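Local coordinates for protein S-adenosylmethionine:tRNA ribosyltransferase-isomerase (Thermotoga maritima, PDB 1VKY) that probably transfers and isomerizes the ribose moiety of S-adenosylmethionine onto preQ1-modified tRNA, yielding epoxyqueuosine in the queuosine pathway, at residues S16-L22 against L305-L311; S38-V42 against E329-Y335; E63-V69 against N254-V259; V296-T301 against L313-F317. All coordinates share one frame; numbering follows the deposited sequence.

Interaction 1 (S16-L22 against L305-L311); sequences SEFDYEL and LPRSTLL
Pro-306 and Arg-307 meet Phe-18, Asp-19 and Tyr-20 where the chain's N-terminal loop is laid over a type II beta turn, Leu-305 to Ser-308, that leads into helix 309-318. Ser-308 is the N-cap of that helix: its OG accepts from Leu-311 N and also bonds to Leu-305 O, which ties turn and helix start together. The incoming loop starts with a type I turn, Ser-16 to Asp-19, that holds an ST turn.

Two polar bonds join the segments. Arg-307 N donates to Phe-18 O over 2.9 Å, approaching from above the carbonyl plane. The second is a salt bridge, in which Arg-307 NE points at Asp-19 OD1, 3.1 Å away, within the guanidinium plane but from above the carboxylate, whose plane stands 82° from that of the guanidinium. The bend at chi3 (-98°) brings NE back beside the aspartate. Arg-307 NH1 makes a weak hydrogen bond to Leu-22 O of the second subunit. A methionine in its place would keep the backbone bond but would probably leave the Asp-19 carboxylate without its charged mate and free to turn.

Apolar contacts fill the rest. The Tyr-20 ring carries the Pro-306 ring on one face, with CG 3.8 Å from the ring centroid in a CH-pi contact, while its OH bonds to His-304 O. Tyr-327 of helix 320-332 meets the Tyr-20 ring edge-to-face. Leu-22 CD2 touches both Leu-305 CD2 and Pro-306 CD. At the edge of the tyrosine ring sits Leu-311 CD2, 3.7 Å from Tyr-20 CE2 and 3.3 Å from Phe-18 O.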
loop_
_atom_site.group_PDB
_atom_site.type_symbol
_atom_site.label_atom_id
_atom_site.label_comp_id
_atom_site.label_asym_id
_atom_site.label_seq_id
_atom_site.Cartn_x
_atom_site.Cartn_y
_atom_site.Cartn_z
ATOM N N SER B 16 -5.107 20.714 17.831
ATOM C CA SER B 16 -6.296 19.809 17.766
ATOM C C SER B 16 -6.345 18.874 18.968
ATOM O O SER B 16 -5.324 18.333 19.435
ATOM C CB SER B 16 -6.307 18.980 16.450
ATOM O OG SER B 16 -7.449 18.090 16.336
ATOM N N GLU B 17 -7.568 18.654 19.429
ATOM C CA GLU B 17 -7.862 17.612 20.415
ATOM C C GLU B 17 -7.560 16.198 19.904
ATOM O O GLU B 17 -7.427 15.270 20.712
ATOM C CB GLU B 17 -9.340 17.681 20.821
ATOM C CG GLU B 17 -9.605 18.317 22.177
ATOM C CD GLU B 17 -10.592 17.493 22.978
ATOM O OE1 GLU B 17 -10.225 17.018 24.079
ATOM O OE2 GLU B 17 -11.730 17.302 22.487
ATOM N N PHE B 18 -7.463 16.042 18.577
ATOM C CA PHE B 18 -7.206 14.728 17.951
ATOM C C PHE B 18 -5.791 14.585 17.390
ATOM O O PHE B 18 -5.438 13.632 16.693
ATOM C CB PHE B 18 -8.287 14.479 16.901
ATOM C CG PHE B 18 -9.661 14.468 17.488
ATOM C CD1 PHE B 18 -10.450 15.609 17.464
ATOM C CD2 PHE B 18 -10.143 13.337 18.136
ATOM C CE1 PHE B 18 -11.684 15.612 18.004
ATOM C CE2 PHE B 18 -11.392 13.351 18.693
ATOM C CZ PHE B 18 -12.159 14.493 18.629
ATOM N N ASP B 19 -4.941 15.530 17.752
ATOM C CA ASP B 19 -3.557 15.458 17.368
ATOM C C ASP B 19 -2.872 14.535 18.359
ATOM O O ASP B 19 -3.271 14.454 19.513
ATOM C CB ASP B 19 -2.942 16.851 17.437
ATOM C CG ASP B 19 -1.761 17.002 16.548
ATOM O OD1 ASP B 19 -1.499 16.125 15.683
ATOM O OD2 ASP B 19 -1.029 17.994 16.640
ATOM N N TYR B 20 -1.866 13.804 17.908
ATOM C CA TYR B 20 -1.023 13.041 18.808
ATOM C C TYR B 20 0.260 12.846 18.036
ATOM O O TYR B 20 0.273 13.048 16.840
ATOM C CB TYR B 20 -1.670 11.701 19.205
ATOM C CG TYR B 20 -1.794 10.702 18.075
ATOM C CD1 TYR B 20 -0.802 9.741 17.868
ATOM C CD2 TYR B 20 -2.928 10.700 17.213
ATOM C CE1 TYR B 20 -0.917 8.791 16.826
ATOM C CE2 TYR B 20 -3.047 9.742 16.163
ATOM C CZ TYR B 20 -2.013 8.826 15.977
ATOM O OH TYR B 20 -2.060 7.900 14.994
ATOM N N GLU B 21 1.340 12.493 18.715
ATOM C CA GLU B 21 2.638 12.425 18.071
ATOM C C GLU B 21 2.855 11.029 17.567
ATOM O O GLU B 21 2.935 10.103 18.357
ATOM C CB GLU B 21 3.778 12.805 19.051
ATOM N N LEU B 22 2.927 10.886 16.252
ATOM C CA LEU B 22 3.088 9.582 15.599
ATOM C C LEU B 22 4.478 9.532 14.926
ATOM O O LEU B 22 4.660 10.193 13.889
ATOM C CB LEU B 22 2.025 9.410 14.514
ATOM C CG LEU B 22 2.057 8.140 13.657
ATOM C CD1 LEU B 22 2.238 6.890 14.526
ATOM C CD2 LEU B 22 0.813 8.006 12.728
ATOM N N LEU B 305 -4.637 8.229 11.561
ATOM C CA LEU B 305 -3.605 9.237 11.669
ATOM C C LEU B 305 -4.057 10.394 12.557
ATOM O O LEU B 305 -5.288 10.657 12.676
ATOM C CB LEU B 305 -3.273 9.722 10.239
ATOM C CG LEU B 305 -2.759 8.668 9.225
ATOM C CD1 LEU B 305 -2.760 9.204 7.785
ATOM C CD2 LEU B 305 -1.353 8.223 9.635
ATOM N N PRO B 306 -3.088 11.116 13.140
ATOM C CA PRO B 306 -3.369 12.334 13.871
ATOM C C PRO B 306 -4.295 13.242 13.112
ATOM O O PRO B 306 -4.173 13.418 11.885
ATOM C CB PRO B 306 -1.984 12.997 14.027
ATOM C CG PRO B 306 -1.003 11.862 13.999
ATOM C CD PRO B 306 -1.634 10.826 13.112
ATOM N N ARG B 307 -5.285 13.755 13.840
ATOM C CA ARG B 307 -6.220 14.734 13.299
ATOM C C ARG B 307 -7.140 14.179 12.220
ATOM O O ARG B 307 -7.858 14.954 11.603
ATOM C CB ARG B 307 -5.465 15.968 12.739
ATOM C CG ARG B 307 -4.514 16.687 13.749
ATOM C CD ARG B 307 -3.609 17.748 13.094
ATOM N NE ARG B 307 -2.282 17.166 12.835
ATOM C CZ ARG B 307 -1.715 16.957 11.643
ATOM N NH1 ARG B 307 -2.277 17.325 10.490
ATOM N NH2 ARG B 307 -0.530 16.385 11.625
ATOM N N SER B 308 -7.163 12.868 11.962
ATOM C CA SER B 308 -8.008 12.389 10.862
ATOM C C SER B 308 -9.466 12.385 11.293
ATOM O O SER B 308 -9.758 12.171 12.488
ATOM C CB SER B 308 -7.666 10.962 10.479
ATOM O OG SER B 308 -7.599 10.190 11.644
ATOM N N THR B 309 -10.377 12.482 10.332
ATOM C CA THR B 309 -11.781 12.294 10.662
ATOM C C THR B 309 -12.078 10.870 11.089
ATOM O O THR B 309 -13.043 10.646 11.809
ATOM C CB THR B 309 -12.714 12.694 9.525
ATOM O OG1 THR B 309 -12.378 11.934 8.357
ATOM C CG2 THR B 309 -12.520 14.116 9.131
ATOM N N LEU B 310 -11.275 9.888 10.663
ATOM C CA LEU B 310 -11.481 8.513 11.131
ATOM C C LEU B 310 -11.171 8.373 12.625
ATOM O O LEU B 310 -11.833 7.645 13.331
ATOM C CB LEU B 310 -10.661 7.509 10.309
ATOM C CG LEU B 310 -10.989 7.520 8.802
ATOM C CD1 LEU B 310 -10.257 6.420 8.068
ATOM C CD2 LEU B 310 -12.475 7.335 8.595
ATOM N N LEU B 311 -10.142 9.056 13.087
ATOM C CA LEU B 311 -9.824 9.093 14.510
ATOM C C LEU B 311 -10.958 9.749 15.290
ATOM O O LEU B 311 -11.351 9.290 16.384
ATOM C CB LEU B 311 -8.468 9.828 14.750
ATOM C CG LEU B 311 -8.056 9.962 16.197
ATOM C CD1 LEU B 311 -8.115 8.605 16.920
ATOM C CD2 LEU B 311 -6.663 10.617 16.277
#

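Interaction 2 (S38-V42 against E329-Y335)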
loop_
_atom_site.group_PDB
_atom_site.type_symbol
_atom_site.label_atom_id
_atom_site.label_comp_id
_atom_site.label_asym_id
_atom_site.label_seq_id
_atom_site.Cartn_x
_atom_site.Cartn_y
_atom_site.Cartn_z
ATOM N N SER B 38 -1.056 -9.808 12.647
ATOM C CA SER B 38 -0.905 -8.412 13.075
ATOM C C SER B 38 -1.286 -8.282 14.572
ATOM O O SER B 38 -1.894 -9.212 15.161
ATOM C CB SER B 38 -1.733 -7.495 12.172
ATOM O OG SER B 38 -3.108 -7.664 12.450
ATOM N N ARG B 39 -0.890 -7.168 15.196
ATOM C CA ARG B 39 -1.272 -6.881 16.577
ATOM C C ARG B 39 -2.734 -6.452 16.617
ATOM O O ARG B 39 -3.264 -5.978 15.615
ATOM C CB ARG B 39 -0.385 -5.798 17.179
ATOM C CG ARG B 39 1.042 -6.216 17.162
ATOM C CD ARG B 39 1.994 -5.225 17.785
ATOM N NE ARG B 39 1.856 -5.294 19.211
ATOM C CZ ARG B 39 2.638 -4.677 20.074
ATOM N NH1 ARG B 39 3.648 -3.921 19.656
ATOM N NH2 ARG B 39 2.386 -4.820 21.376
ATOM N N LEU B 40 -3.394 -6.729 17.741
ATOM C CA LEU B 40 -4.783 -6.324 17.995
ATOM C C LEU B 40 -4.814 -5.744 19.385
ATOM O O LEU B 40 -4.662 -6.488 20.355
ATOM C CB LEU B 40 -5.743 -7.533 17.925
ATOM C CG LEU B 40 -7.237 -7.328 18.237
ATOM C CD1 LEU B 40 -7.890 -6.455 17.188
ATOM C CD2 LEU B 40 -8.015 -8.616 18.374
ATOM N N MET B 41 -5.044 -4.438 19.485
ATOM C CA MET B 41 -5.325 -3.802 20.761
ATOM C C MET B 41 -6.835 -3.902 21.017
ATOM O O MET B 41 -7.626 -3.541 20.175
ATOM C CB MET B 41 -4.927 -2.324 20.751
ATOM C CG MET B 41 -5.010 -1.682 22.126
ATOM S SD MET B 41 -4.402 0.009 22.191
ATOM C CE MET B 41 -2.664 -0.179 21.879
ATOM N N VAL B 42 -7.204 -4.360 22.211
ATOM C CA VAL B 42 -8.596 -4.499 22.589
ATOM C C VAL B 42 -8.932 -3.494 23.676
ATOM O O VAL B 42 -8.305 -3.486 24.744
ATOM C CB VAL B 42 -8.895 -5.930 23.076
ATOM C CG1 VAL B 42 -10.359 -6.093 23.376
ATOM C CG2 VAL B 42 -8.480 -6.970 22.003
ATOM N N GLU B 329 -0.516 4.656 24.175
ATOM C CA GLU B 329 0.034 3.317 24.456
ATOM C C GLU B 329 0.486 2.568 23.204
ATOM O O GLU B 329 1.508 1.849 23.231
ATOM C CB GLU B 329 -0.967 2.424 25.219
ATOM C CG GLU B 329 -0.784 2.341 26.733
ATOM C CD GLU B 329 0.626 1.889 27.198
ATOM O OE1 GLU B 329 1.390 2.741 27.696
ATOM O OE2 GLU B 329 0.984 0.690 27.097
ATOM N N ALA B 330 -0.253 2.716 22.107
ATOM C CA ALA B 330 0.149 2.088 20.845
ATOM C C ALA B 330 1.492 2.620 20.327
ATOM O O ALA B 330 2.333 1.847 19.877
ATOM C CB ALA B 330 -0.922 2.251 19.781
ATOM N N VAL B 331 1.681 3.930 20.385
ATOM C CA VAL B 331 2.955 4.539 19.966
ATOM C C VAL B 331 4.069 4.039 20.876
ATOM O O VAL B 331 5.127 3.622 20.406
ATOM C CB VAL B 331 2.861 6.102 19.954
ATOM C CG1 VAL B 331 4.211 6.749 19.790
ATOM C CG2 VAL B 331 1.887 6.579 18.862
ATOM N N LYS B 332 3.810 4.034 22.175
ATOM C CA LYS B 332 4.806 3.622 23.157
ATOM C C LYS B 332 5.194 2.197 22.900
ATOM O O LYS B 332 6.377 1.868 22.900
ATOM C CB LYS B 332 4.254 3.791 24.566
ATOM C CG LYS B 332 5.225 3.524 25.670
ATOM C CD LYS B 332 4.538 3.624 27.011
ATOM C CE LYS B 332 5.533 3.434 28.157
ATOM N NZ LYS B 332 4.798 3.267 29.454
ATOM N N ARG B 333 4.226 1.341 22.587
ATOM C CA ARG B 333 4.538 -0.057 22.319
ATOM C C ARG B 333 4.908 -0.371 20.889
ATOM O O ARG B 333 5.099 -1.546 20.546
ATOM C CB ARG B 333 3.335 -0.923 22.711
ATOM C CG ARG B 333 3.125 -0.946 24.175
ATOM C CD ARG B 333 1.878 -1.678 24.572
ATOM N NE ARG B 333 1.696 -1.719 26.031
ATOM C CZ ARG B 333 1.821 -2.812 26.771
ATOM N NH1 ARG B 333 2.194 -3.978 26.225
ATOM N NH2 ARG B 333 1.582 -2.742 28.074
ATOM N N ARG B 334 4.959 0.653 20.035
ATOM C CA ARG B 334 5.488 0.522 18.680
ATOM C C ARG B 334 4.543 -0.282 17.790
ATOM O O ARG B 334 4.957 -1.034 16.897
ATOM C CB ARG B 334 6.922 -0.075 18.723
ATOM C CG ARG B 334 7.898 0.656 19.672
ATOM C CD ARG B 334 8.290 2.054 19.246
ATOM N NE ARG B 334 9.039 2.047 17.993
ATOM C CZ ARG B 334 9.378 3.135 17.288
ATOM N NH1 ARG B 334 9.055 4.358 17.692
ATOM N NH2 ARG B 334 10.043 2.993 16.158
ATOM N N TYR B 335 3.238 -0.109 17.991
ATOM C CA TYR B 335 2.282 -0.674 17.040
ATOM C C TYR B 335 2.544 -0.039 15.677
ATOM O O TYR B 335 3.061 1.098 15.581
ATOM C CB TYR B 335 0.820 -0.356 17.442
ATOM C CG TYR B 335 0.210 -1.290 18.450
ATOM C CD1 TYR B 335 0.699 -1.370 19.745
ATOM C CD2 TYR B 335 -0.886 -2.105 18.106
ATOM C CE1 TYR B 335 0.105 -2.239 20.699
ATOM C CE2 TYR B 335 -1.485 -2.959 19.043
ATOM C CZ TYR B 335 -0.982 -3.032 20.334
ATOM O OH TYR B 335 -1.623 -3.897 21.243
HETATM O O HOH W 1 -0.674 -6.226 20.767
#
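Tyr-335 is sandwiched between Arg-39 on one face of its ring and Met-41 on the opposite face, both from one side of strand 39-44. The guanidinium of Arg-39 lies flat on the ring, planes 18° apart, with CZ 4.0 Å from the centroid in a cation-pi stack. A bend at chi3 (75°) folds the arginine over the phenol, its CD nearly on the ring normal. On the other side the Met-41 methyl makes a CH-pi contact, CE lying 3.9 Å from the centroid; its sulfur is farther off, a long Met-aromatic contact. That methyl also touches Ala-330 CB at 3.7 Å.

The ring follows a Schellman motif that ends helix 320-332: Arg-334 has positive phi, and Tyr-335 N bonds back to Ala-330 O. The stack joins the C-terminal end of that helix to strand 39-44 of the mixed sheet. Arg-39 NH1 donates to Arg-333 O over 2.9 Å, from above the carbonyl plane and rather bent at 137°. One water accepts from Arg-39 NE and lies 2.6 Å from Tyr-335 OH, which also bonds to His-52 ND1. On the same helix end, Arg-333 NE makes a nearly straight salt bridge to Glu-329 OE2.

Interaction 3 (E63-V69 against N254-V259); sequences EPGDLLV and NRIVAV
Leu-67 and Val-69 hydrogen-bond through their backbones to Arg-255, Val-257 and Val-259, pairing two parallel strands in the mixed sheet. Leu-67 N donates to Arg-255 O and Val-257 N to Leu-67 O, both at 2.8 Å; Val-69 N then donates to Val-257 O and Val-259 N to Val-69 O.

Charged and polar groups close the N-terminal end of the strand pair. Asp-66 grips Arg-255 twice: OD1 takes the backbone N at 3.0 Å on the anti side, and OD2 takes NH2 at 2.8 Å on the syn side in a salt bridge, both donors tilted out of the carboxylate plane. A chi3 bend (-54°) brings the guanidinium round to the carboxylate. OD2 also accepts from Glu-63 N, and its two donors arrive from opposite faces of the carboxylate. Glu-63 OE1 hangs over one guanidinium face, 3.6 Å from Arg-255 NH2, adding charge but no directed N-H bond. Arg-255 NH2 also bonds to Tyr-61 O.

Apolar side chains cover both faces of the pair. On one, Leu-68 CD2 lies alongside Val-257 CG1 at 3.7 Å and also reaches Val-259 CG2. On the other, Val-69 CG2 runs beside Ile-256 CG2, 4.0 Å apart, on the side where helices 240-252 and 261-270 pack.

Asn-254 packs against Gly-65, its CB 3.2 Å from Gly-65 O; a side chain on Gly-65 would clash with Asn-254 OD1, which bonds to Arg-252. Gly-65 takes the positive-phi place of a type II turn that leads into a parallel strand pair inside a helix-covered alpha/beta sheet.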
loop_
_atom_site.group_PDB
_atom_site.type_symbol
_atom_site.label_atom_id
_atom_site.label_comp_id
_atom_site.label_asym_id
_atom_site.label_seq_id
_atom_site.Cartn_x
_atom_site.Cartn_y
_atom_site.Cartn_z
ATOM N N GLU B 63 -18.751 -14.473 20.598
ATOM C CA GLU B 63 -19.585 -15.564 21.022
ATOM C C GLU B 63 -20.512 -16.044 19.904
ATOM O O GLU B 63 -20.715 -15.348 18.925
ATOM C CB GLU B 63 -20.366 -15.155 22.249
ATOM C CG GLU B 63 -21.187 -13.917 22.127
ATOM C CD GLU B 63 -21.663 -13.430 23.478
ATOM O OE1 GLU B 63 -20.846 -12.814 24.226
ATOM O OE2 GLU B 63 -22.842 -13.690 23.765
ATOM N N PRO B 64 -21.031 -17.257 20.032
ATOM C CA PRO B 64 -21.972 -17.787 19.058
ATOM C C PRO B 64 -23.143 -16.811 18.869
ATOM O O PRO B 64 -23.658 -16.233 19.835
ATOM C CB PRO B 64 -22.437 -19.107 19.706
ATOM C CG PRO B 64 -21.348 -19.501 20.621
ATOM C CD PRO B 64 -20.759 -18.228 21.116
ATOM N N GLY B 65 -23.504 -16.554 17.624
ATOM C CA GLY B 65 -24.587 -15.604 17.361
ATOM C C GLY B 65 -24.146 -14.155 17.133
ATOM O O GLY B 65 -24.928 -13.366 16.616
ATOM N N ASP B 66 -22.924 -13.770 17.509
ATOM C CA ASP B 66 -22.457 -12.429 17.145
ATOM C C ASP B 66 -22.424 -12.283 15.606
ATOM O O ASP B 66 -22.256 -13.278 14.889
ATOM C CB ASP B 66 -21.075 -12.152 17.713
ATOM C CG ASP B 66 -21.089 -11.839 19.193
ATOM O OD1 ASP B 66 -22.171 -11.468 19.748
ATOM O OD2 ASP B 66 -20.037 -11.944 19.865
ATOM N N LEU B 67 -22.541 -11.044 15.112
ATOM C CA LEU B 67 -22.567 -10.781 13.658
ATOM C C LEU B 67 -21.431 -9.855 13.272
ATOM O O LEU B 67 -21.357 -8.742 13.770
ATOM C CB LEU B 67 -23.908 -10.157 13.227
ATOM C CG LEU B 67 -24.090 -9.902 11.708
ATOM C CD1 LEU B 67 -24.348 -11.149 10.933
ATOM C CD2 LEU B 67 -25.243 -8.952 11.472
ATOM N N LEU B 68 -20.553 -10.334 12.388
ATOM C CA LEU B 68 -19.479 -9.539 11.831
ATOM C C LEU B 68 -19.979 -8.956 10.526
ATOM O O LEU B 68 -20.385 -9.693 9.636
ATOM C CB LEU B 68 -18.218 -10.386 11.563
ATOM C CG LEU B 68 -17.354 -10.660 12.808
ATOM C CD1 LEU B 68 -16.281 -11.744 12.549
ATOM C CD2 LEU B 68 -16.681 -9.452 13.243
ATOM N N VAL B 69 -20.000 -7.634 10.430
ATOM C CA VAL B 69 -20.455 -6.965 9.207
ATOM C C VAL B 69 -19.298 -6.352 8.487
ATOM O O VAL B 69 -18.600 -5.464 9.015
ATOM C CB VAL B 69 -21.522 -5.860 9.488
ATOM C CG1 VAL B 69 -22.133 -5.342 8.155
ATOM C CG2 VAL B 69 -22.615 -6.397 10.363
ATOM N N ASN B 254 -27.555 -10.673 20.647
ATOM C CA ASN B 254 -26.082 -10.742 20.331
ATOM C C ASN B 254 -25.545 -9.410 19.799
ATOM O O ASN B 254 -26.306 -8.466 19.623
ATOM C CB ASN B 254 -25.791 -11.827 19.301
ATOM C CG ASN B 254 -25.970 -13.217 19.852
ATOM O OD1 ASN B 254 -26.827 -13.939 19.406
ATOM N ND2 ASN B 254 -25.150 -13.592 20.804
ATOM N N ARG B 255 -24.247 -9.354 19.509
ATOM C CA ARG B 255 -23.631 -8.103 19.064
ATOM C C ARG B 255 -23.495 -7.981 17.551
ATOM O O ARG B 255 -23.131 -8.944 16.876
ATOM C CB ARG B 255 -22.274 -7.958 19.681
ATOM C CG ARG B 255 -22.366 -7.575 21.155
ATOM C CD ARG B 255 -21.079 -7.671 21.849
ATOM N NE ARG B 255 -20.513 -9.004 21.662
ATOM C CZ ARG B 255 -19.459 -9.448 22.316
ATOM N NH1 ARG B 255 -18.883 -8.662 23.205
ATOM N NH2 ARG B 255 -18.988 -10.671 22.080
ATOM N N ILE B 256 -23.772 -6.777 17.061
ATOM C CA ILE B 256 -23.393 -6.339 15.719
ATOM C C ILE B 256 -21.995 -5.695 15.790
ATOM O O ILE B 256 -21.766 -4.661 16.436
ATOM C CB ILE B 256 -24.427 -5.369 15.158
ATOM C CG1 ILE B 256 -25.787 -6.059 15.025
ATOM C CG2 ILE B 256 -23.986 -4.790 13.794
ATOM C CD1 ILE B 256 -26.903 -5.066 14.920
ATOM N N VAL B 257 -21.046 -6.381 15.176
ATOM C CA VAL B 257 -19.682 -6.004 15.172
ATOM C C VAL B 257 -19.365 -5.462 13.791
ATOM O O VAL B 257 -19.275 -6.215 12.822
ATOM C CB VAL B 257 -18.746 -7.209 15.530
ATOM C CG1 VAL B 257 -17.292 -6.735 15.683
ATOM C CG2 VAL B 257 -19.199 -7.920 16.831
ATOM N N ALA B 258 -19.143 -4.156 13.701
ATOM C CA ALA B 258 -18.785 -3.559 12.421
ATOM C C ALA B 258 -17.316 -3.765 12.168
ATOM O O ALA B 258 -16.496 -3.580 13.054
ATOM C CB ALA B 258 -19.125 -2.094 12.384
ATOM N N VAL B 259 -16.981 -4.130 10.930
ATOM C CA VAL B 259 -15.575 -4.235 10.537
ATOM C C VAL B 259 -15.258 -3.072 9.618
ATOM O O VAL B 259 -15.705 -3.061 8.456
ATOM C CB VAL B 259 -15.281 -5.572 9.847
ATOM C CG1 VAL B 259 -13.794 -5.606 9.427
ATOM C CG2 VAL B 259 -15.624 -6.719 10.782
#

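Interaction 4 (V296-T301 against L313-F317); sequences VDALVT and LVAAF
Phe-317 reaches from helix 309-318 across to Val-296, Ala-298 and Leu-299. CB leaves the backbone with CG anti to the backbone N (chi1 -171°), a setting that carries the ring away from the helix and toward the strand. On one flank of the ring, CD2 comes within 3.9 Å of Leu-299 CB, and CE2, one atom further out, within 3.7 Å of the same carbon. Leu-299 CB thus lies over one face, offset toward the rim, in a CH-pi contact 4.0 Å from the ring centroid. On the other flank CE1 meets Val-296 CG1 at 3.7 Å and, near the ring plane, Val-296 O at 3.6 Å. At the tip, CZ is 3.7 Å from Ala-298 CA.

This is helix-on-sheet packing: helix 309-318 lies against the mixed sheet, and the axes of residues 313-317 and strand 298-301 approach to 10.5 Å, their directions 150° apart, roughly antiparallel. No hydrogen bond joins the two segments. Phe-293 meets the Phe-317 ring edge-to-face, and Arg-45 makes a cation-pi contact with it. Putting an alanine here would probably open a gap between helix and strand, depriving Val-296 CG1 and Leu-299 CB of the surface they lean on.

A helical turn earlier, Val-314 CG2 meets Thr-301 CG2 tip to tip at 4.0 Å, and Leu-299 CD2 spreads more loosely toward Leu-313 and Val-314. Thr-301 OG1 is hydrogen-bonded instead to His-304 NE2 and to an oxygen of a bound, unidentified molecule.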
loop_
_atom_site.group_PDB
_atom_site.type_symbol
_atom_site.label_atom_id
_atom_site.label_comp_id
_atom_site.label_asym_id
_atom_site.label_seq_id
_atom_site.Cartn_x
_atom_site.Cartn_y
_atom_site.Cartn_z
ATOM N N VAL B 296 -24.318 -0.267 15.888
ATOM C CA VAL B 296 -23.004 -0.909 16.057
ATOM C C VAL B 296 -22.671 -1.162 17.536
ATOM O O VAL B 296 -22.567 -0.208 18.308
ATOM C CB VAL B 296 -21.946 -0.025 15.430
ATOM C CG1 VAL B 296 -20.525 -0.664 15.597
ATOM C CG2 VAL B 296 -22.251 0.239 13.975
ATOM N N ASP B 297 -22.500 -2.432 17.922
ATOM C CA ASP B 297 -22.187 -2.792 19.331
ATOM C C ASP B 297 -20.699 -2.924 19.628
ATOM O O ASP B 297 -20.266 -2.840 20.787
ATOM C CB ASP B 297 -22.872 -4.092 19.726
ATOM C CG ASP B 297 -24.368 -4.050 19.466
ATOM O OD1 ASP B 297 -25.013 -3.076 19.890
ATOM O OD2 ASP B 297 -24.973 -4.921 18.805
ATOM N N ALA B 298 -19.918 -3.158 18.588
ATOM C CA ALA B 298 -18.477 -3.324 18.671
ATOM C C ALA B 298 -17.853 -2.974 17.344
ATOM O O ALA B 298 -18.527 -2.947 16.332
ATOM C CB ALA B 298 -18.132 -4.731 19.075
ATOM N N LEU B 299 -16.547 -2.704 17.327
ATOM C CA LEU B 299 -15.926 -2.127 16.119
ATOM C C LEU B 299 -14.502 -2.683 15.948
ATOM O O LEU B 299 -13.734 -2.614 16.893
ATOM C CB LEU B 299 -15.886 -0.593 16.209
ATOM C CG LEU B 299 -15.057 0.170 15.124
ATOM C CD1 LEU B 299 -15.603 -0.169 13.768
ATOM C CD2 LEU B 299 -15.084 1.617 15.284
ATOM N N VAL B 300 -14.205 -3.272 14.776
ATOM C CA VAL B 300 -12.797 -3.562 14.370
ATOM C C VAL B 300 -12.344 -2.523 13.341
ATOM O O VAL B 300 -13.019 -2.272 12.319
ATOM C CB VAL B 300 -12.682 -4.953 13.727
ATOM C CG1 VAL B 300 -11.267 -5.274 13.342
ATOM C CG2 VAL B 300 -13.265 -6.020 14.625
ATOM N N THR B 301 -11.189 -1.936 13.591
ATOM C CA THR B 301 -10.693 -0.864 12.761
ATOM C C THR B 301 -9.164 -0.720 12.862
ATOM O O THR B 301 -8.539 -1.237 13.770
ATOM C CB THR B 301 -11.393 0.433 13.169
ATOM O OG1 THR B 301 -11.024 1.500 12.270
ATOM C CG2 THR B 301 -10.944 0.893 14.549
ATOM N N LEU B 313 -14.126 9.631 14.488
ATOM C CA LEU B 313 -15.219 8.642 14.546
ATOM C C LEU B 313 -14.935 7.602 15.627
ATOM O O LEU B 313 -15.796 7.278 16.417
ATOM C CB LEU B 313 -15.361 7.972 13.189
ATOM C CG LEU B 313 -16.426 6.899 12.927
ATOM C CD1 LEU B 313 -16.679 6.785 11.407
ATOM C CD2 LEU B 313 -16.026 5.562 13.492
ATOM N N VAL B 314 -13.735 7.037 15.644
ATOM C CA VAL B 314 -13.397 6.043 16.648
ATOM C C VAL B 314 -13.432 6.632 18.067
ATOM O O VAL B 314 -13.863 5.980 19.024
ATOM C CB VAL B 314 -12.024 5.382 16.346
ATOM C CG1 VAL B 314 -11.669 4.437 17.406
ATOM C CG2 VAL B 314 -12.107 4.643 15.019
ATOM N N ALA B 315 -13.015 7.880 18.213
ATOM C CA ALA B 315 -13.120 8.567 19.497
ATOM C C ALA B 315 -14.586 8.668 19.942
ATOM O O ALA B 315 -14.906 8.470 21.117
ATOM C CB ALA B 315 -12.487 9.977 19.374
ATOM N N ALA B 316 -15.493 8.924 19.004
ATOM C CA ALA B 316 -16.898 8.974 19.362
ATOM C C ALA B 316 -17.296 7.582 19.850
ATOM O O ALA B 316 -18.109 7.451 20.753
ATOM C CB ALA B 316 -17.749 9.394 18.199
ATOM N N PHE B 317 -16.756 6.535 19.232
ATOM C CA PHE B 317 -17.217 5.169 19.557
ATOM C C PHE B 317 -16.705 4.691 20.928
ATOM O O PHE B 317 -17.434 4.092 21.704
ATOM C CB PHE B 317 -16.776 4.184 18.478
ATOM C CG PHE B 317 -17.399 2.847 18.642
ATOM C CD1 PHE B 317 -18.731 2.646 18.279
ATOM C CD2 PHE B 317 -16.702 1.802 19.213
ATOM C CE1 PHE B 317 -19.347 1.409 18.483
ATOM C CE2 PHE B 317 -17.339 0.534 19.411
ATOM C CZ PHE B 317 -18.655 0.376 19.028
#

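How the interactions relate
All four contacts form a continuous series, 3 to 4 to 1 to 2. Interactions 3 and 4 share the mixed sheet, where strands 256-259 and 298-302 are neighbours: Ile-256 O lies 2.8 Å from Asp-297 N, a probable hydrogen bond. Interaction 4 shares helix 309-318 with interaction 1, and Phe-18 CE2 touches Ala-315 CB at 3.6 Å. Interactions 1 and 2 meet through Val-331, whose CG2 is 3.7 Å from Glu-21 O. Interactions 2 and 3 reach the same sheet without touching, their centres about 23 Å apart. The unidentified molecule at Thr-301 places interaction 4 beside a possible pocket, although it is probably a component of the crystallisation solution.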